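Local atomic coordinates of aldehyde dehydrogenase (Burkholderia vietnamiensis, PDB entry 5KF0), a protein that probably oxidises aldehydes to carboxylic acids with a nicotinamide cofactor, and is seen here with NADPH bound. Residues A221-F224 with T225-R229. Sequence-based numbering, arbitrary orientation.
Sequences ADLF and TTDER
Thr225 N donates to Asp222 O at 2.9 Å on the short helix 222-226, and the same oxygen also takes the N-H of Thr226. One water accepts from Thr225 OG1 and donates to Ala221 O, and the Thr225 side chain packs on Leu245 and Lys248 of helix 239-248. Asp222 and Thr226 face each other one turn apart, their side chains crossing at about a right angle. Chi1 of Asp222 (-177°) swings the carboxylate to the side of its own carbonyl carbon, where Thr226 OG1 donates to OD2 at 2.8 Å from above the carboxylate plane; methyl CG2 of Thr226 lies 3.5 Å from Asp222 OD1. The helix belongs to the Rossmann-like cofactor domain, following strand 211-213 and preceding strand 232-236 in the chain, and Ala221, just before it, touches the bound NADPH. Leu223 spans the last turn: its O accepts from Asp227 N at 3.1 Å, and its methyl CD2 rests 3.8 Å from Asp227 OD2. Asp227 OD1 accepts from Arg229 N, an Asx turn, and Arg229 grips the carboxylate side-on, NE to OD1 and NH2 to OD2, which probably holds its rotation; Arg229 NH2 also pairs with Asp52 of helix 48-60.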
loop_
_atom_site.group_PDB
_atom_site.type_symbol
_atom_site.label_atom_id
_atom_site.label_comp_id
_atom_site.label_asym_id
_atom_site.label_seq_id
_atom_site.Cartn_x
_atom_site.Cartn_y
_atom_site.Cartn_z
ATOM N N ALA A 221 40.613 -3.022 -5.476
ATOM C CA ALA A 221 39.287 -2.672 -4.983
ATOM C C ALA A 221 38.713 -3.701 -4.014
ATOM O O ALA A 221 37.497 -3.739 -3.832
ATOM C CB ALA A 221 38.322 -2.476 -6.157
ATOM N N ASP A 222 39.560 -4.516 -3.369
ATOM C CA ASP A 222 39.045 -5.578 -2.501
ATOM C C ASP A 222 38.137 -5.030 -1.402
ATOM O O ASP A 222 37.116 -5.651 -1.070
ATOM C CB ASP A 222 40.194 -6.373 -1.879
ATOM C CG ASP A 222 39.693 -7.530 -1.022
ATOM O OD1 ASP A 222 39.226 -8.534 -1.607
ATOM O OD2 ASP A 222 39.739 -7.430 0.227
ATOM N N LEU A 223 38.485 -3.871 -0.828
ATOM C CA LEU A 223 37.743 -3.386 0.340
ATOM C C LEU A 223 36.297 -3.042 -0.002
ATOM O O LEU A 223 35.433 -3.082 0.880
ATOM C CB LEU A 223 38.433 -2.160 0.948
ATOM C CG LEU A 223 39.750 -2.476 1.663
ATOM C CD1 LEU A 223 40.479 -1.183 2.015
ATOM C CD2 LEU A 223 39.512 -3.320 2.904
ATOM N N PHE A 224 36.010 -2.710 -1.263
ATOM C CA PHE A 224 34.619 -2.447 -1.641
ATOM C C PHE A 224 33.734 -3.663 -1.433
ATOM O O PHE A 224 32.524 -3.517 -1.243
ATOM C CB PHE A 224 34.530 -1.989 -3.097
ATOM C CG PHE A 224 34.941 -0.563 -3.291
ATOM C CD1 PHE A 224 34.019 0.459 -3.113
ATOM C CD2 PHE A 224 36.244 -0.238 -3.636
ATOM C CE1 PHE A 224 34.389 1.783 -3.275
ATOM C CE2 PHE A 224 36.615 1.093 -3.801
ATOM C CZ PHE A 224 35.687 2.095 -3.614
ATOM N N THR A 225 34.306 -4.860 -1.479
ATOM C CA THR A 225 33.541 -6.077 -1.238
ATOM C C THR A 225 33.679 -6.597 0.188
ATOM O O THR A 225 32.680 -7.025 0.791
ATOM C CB THR A 225 33.973 -7.160 -2.231
ATOM O OG1 THR A 225 33.621 -6.750 -3.563
ATOM C CG2 THR A 225 33.312 -8.515 -1.917
ATOM N N THR A 226 34.884 -6.563 0.760
ATOM C CA THR A 226 35.140 -7.302 1.995
ATOM C C THR A 226 35.076 -6.466 3.273
ATOM O O THR A 226 34.941 -7.050 4.351
ATOM C CB THR A 226 36.512 -8.001 1.936
ATOM O OG1 THR A 226 37.566 -7.025 1.887
ATOM C CG2 THR A 226 36.604 -8.903 0.704
ATOM N N ASP A 227 35.188 -5.139 3.214
ATOM C CA ASP A 227 35.227 -4.387 4.469
ATOM C C ASP A 227 33.907 -4.548 5.224
ATOM O O ASP A 227 32.824 -4.328 4.671
ATOM C CB ASP A 227 35.519 -2.906 4.213
ATOM C CG ASP A 227 35.986 -2.187 5.468
ATOM O OD1 ASP A 227 35.157 -2.000 6.383
ATOM O OD2 ASP A 227 37.178 -1.820 5.544
ATOM N N GLU A 228 34.000 -4.959 6.496
ATOM C CA GLU A 228 32.785 -5.256 7.244
ATOM C C GLU A 228 32.042 -4.014 7.710
ATOM O O GLU A 228 30.921 -4.141 8.214
ATOM C CB GLU A 228 33.104 -6.140 8.452
ATOM C CG GLU A 228 33.819 -5.420 9.572
ATOM C CD GLU A 228 33.886 -6.246 10.849
ATOM O OE1 GLU A 228 33.418 -7.409 10.840
ATOM O OE2 GLU A 228 34.405 -5.728 11.862
ATOM N N ARG A 229 32.622 -2.819 7.558
ATOM C CA ARG A 229 31.900 -1.606 7.928
ATOM C C ARG A 229 30.826 -1.239 6.913
ATOM O O ARG A 229 29.895 -0.494 7.251
ATOM C CB ARG A 229 32.886 -0.454 8.115
ATOM C CG ARG A 229 33.791 -0.661 9.327
ATOM C CD ARG A 229 34.948 0.334 9.356
ATOM N NE ARG A 229 35.855 0.126 8.228
ATOM C CZ ARG A 229 36.892 0.907 7.950
ATOM N NH1 ARG A 229 37.163 1.950 8.730
ATOM N NH2 ARG A 229 37.660 0.646 6.894
HETATM O O HOH W 1 36.193 -6.245 -4.396
#